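Intracellular serine protease (Bacillus licheniformis, PDB 4ZOQ) probably cleaves peptide bonds as a subtilisin-like serine endopeptidase, a protease associated with lanthipeptides. Local coordinates at residues Lys252-Thr257 and Lys267-Leu271. Numbering follows the deposited sequence.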
loop_
_atom_site.group_PDB
_atom_site.type_symbol
_atom_site.label_atom_id
_atom_site.label_comp_id
_atom_site.label_asym_id
_atom_site.label_seq_id
_atom_site.Cartn_x
_atom_site.Cartn_y
_atom_site.Cartn_z
ATOM N N LYS B 252 -19.751 -4.335 1.974
ATOM C CA LYS B 252 -21.033 -4.807 1.486
ATOM C C LYS B 252 -22.203 -4.091 2.174
ATOM O O LYS B 252 -23.267 -3.912 1.583
ATOM C CB LYS B 252 -21.143 -6.317 1.676
ATOM C CG LYS B 252 -21.957 -6.703 2.876
ATOM C CD LYS B 252 -21.748 -8.140 3.316
ATOM C CE LYS B 252 -20.473 -8.296 4.109
ATOM N NZ LYS B 252 -20.281 -9.740 4.398
ATOM N N GLY B 253 -22.007 -3.651 3.408
ATOM C CA GLY B 253 -23.086 -2.991 4.111
ATOM C C GLY B 253 -23.070 -1.493 3.926
ATOM O O GLY B 253 -23.752 -0.775 4.650
ATOM N N LYS B 254 -22.305 -1.015 2.951
ATOM C CA LYS B 254 -22.170 0.416 2.716
ATOM C C LYS B 254 -22.812 0.719 1.372
ATOM O O LYS B 254 -22.713 -0.089 0.463
ATOM C CB LYS B 254 -20.688 0.822 2.773
ATOM C CG LYS B 254 -20.431 2.315 2.882
ATOM C CD LYS B 254 -18.956 2.680 2.731
ATOM C CE LYS B 254 -18.778 4.205 2.668
ATOM N NZ LYS B 254 -18.573 4.807 4.009
ATOM N N ASP B 255 -23.516 1.840 1.244
ATOM C CA ASP B 255 -24.121 2.201 -0.048
ATOM C C ASP B 255 -23.033 2.576 -1.045
ATOM O O ASP B 255 -22.112 3.315 -0.700
ATOM C CB ASP B 255 -25.090 3.382 0.084
ATOM C CG ASP B 255 -26.391 3.028 0.798
ATOM O OD1 ASP B 255 -26.860 1.854 0.773
ATOM O OD2 ASP B 255 -26.979 3.974 1.359
ATOM N N ASN B 256 -23.100 2.056 -2.264
ATOM C CA ASN B 256 -22.139 2.490 -3.272
ATOM C C ASN B 256 -22.710 3.704 -4.003
ATOM O O ASN B 256 -23.753 4.218 -3.606
ATOM C CB ASN B 256 -21.775 1.353 -4.234
ATOM C CG ASN B 256 -22.971 0.779 -4.948
ATOM O OD1 ASN B 256 -24.032 1.419 -5.053
ATOM N ND2 ASN B 256 -22.821 -0.462 -5.424
ATOM N N THR B 257 -22.019 4.169 -5.043
ATOM C CA THR B 257 -22.308 5.472 -5.640
ATOM C C THR B 257 -23.458 5.455 -6.628
ATOM O O THR B 257 -23.839 4.396 -7.109
ATOM C CB THR B 257 -21.087 6.036 -6.384
ATOM O OG1 THR B 257 -21.006 5.442 -7.696
ATOM C CG2 THR B 257 -19.813 5.789 -5.566
ATOM N N LYS B 267 -24.416 -3.757 -4.144
ATOM C CA LYS B 267 -23.514 -3.416 -3.063
ATOM C C LYS B 267 -22.464 -4.483 -2.853
ATOM O O LYS B 267 -22.690 -5.648 -3.155
ATOM C CB LYS B 267 -24.257 -3.147 -1.769
ATOM C CG LYS B 267 -24.987 -1.801 -1.770
ATOM C CD LYS B 267 -25.812 -1.647 -0.479
ATOM C CE LYS B 267 -27.282 -1.964 -0.684
ATOM N NZ LYS B 267 -27.988 -1.921 0.631
ATOM N N GLY B 268 -21.286 -4.060 -2.395
ATOM C CA GLY B 268 -20.164 -4.969 -2.291
ATOM C C GLY B 268 -19.151 -4.694 -3.384
ATOM O O GLY B 268 -18.064 -5.274 -3.374
ATOM N N TYR B 269 -19.547 -3.885 -4.374
ATOM C CA TYR B 269 -18.660 -3.481 -5.460
ATOM C C TYR B 269 -18.857 -2.019 -5.783
ATOM O O TYR B 269 -19.939 -1.467 -5.548
ATOM C CB TYR B 269 -18.875 -4.333 -6.722
ATOM C CG TYR B 269 -18.791 -5.810 -6.435
ATOM C CD1 TYR B 269 -17.555 -6.438 -6.257
ATOM C CD2 TYR B 269 -19.943 -6.581 -6.325
ATOM C CE1 TYR B 269 -17.472 -7.791 -5.962
ATOM C CE2 TYR B 269 -19.867 -7.943 -6.048
ATOM C CZ TYR B 269 -18.628 -8.540 -5.866
ATOM O OH TYR B 269 -18.551 -9.890 -5.598
ATOM N N SER B 270 -17.801 -1.387 -6.304
ATOM C CA SER B 270 -17.870 0.009 -6.742
ATOM C C SER B 270 -16.853 0.299 -7.852
ATOM O O SER B 270 -15.734 -0.238 -7.883
ATOM C CB SER B 270 -17.664 0.981 -5.576
ATOM O OG SER B 270 -17.848 2.339 -5.981
ATOM N N LEU B 271 -17.250 1.180 -8.747
ATOM C CA LEU B 271 -16.412 1.606 -9.831
ATOM C C LEU B 271 -15.525 2.730 -9.316
ATOM O O LEU B 271 -15.999 3.688 -8.698
ATOM C CB LEU B 271 -17.296 2.062 -10.982
ATOM C CG LEU B 271 -17.004 1.530 -12.371
ATOM C CD1 LEU B 271 -16.808 0.011 -12.346
ATOM C CD2 LEU B 271 -18.201 1.896 -13.212
HETATM O O HOH W 1 -21.301 -1.414 -1.495
HETATM O O HOH W 2 -18.873 4.343 -9.022
#
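Asn256 reaches across to strand 269-272 with its amide nitrogen: ND2 donates to Tyr269 O at 3.1 Å, close to the amide plane, with an N-H...O angle of 161° and nearly in line with the carbonyl bond. CG sits between the backbone N and the carbonyl carbon (chi1 58°), which turns the amide toward the strand, and Ile265 O takes a second bond from ND2. With an alanine here, Tyr269 O and Ile265 O would probably both lose the amide N-H that now serves them, and with it the direct side-chain bond from loop to strand. Beside it, the Lys267 chain runs past the loop backbone, CD 3.6 Å from Lys254 O; bent at chi3 (-100°), it lies alongside Asp255, pointing the same way, with NZ 3.9 Å from Asp255 OD1, a long salt bridge. One water links Lys254 O to Gly268 N, 2.8 Å from each; another joins Thr257 OG1 to Leu271 O. In this subtilase-family chain, the connection between the segments carries the short helix 258-262, and strand 269-272 pairs with strand 246-249 in a two-stranded antiparallel sheet. Thr257 is the helix N-cap, its OG1 bonded to Asp260 N. Further out, Asp260 OD1 accepts from Leu271 N and OD2 is hydrogen-bonded to Ser270 OG, fixing the helix to the strand.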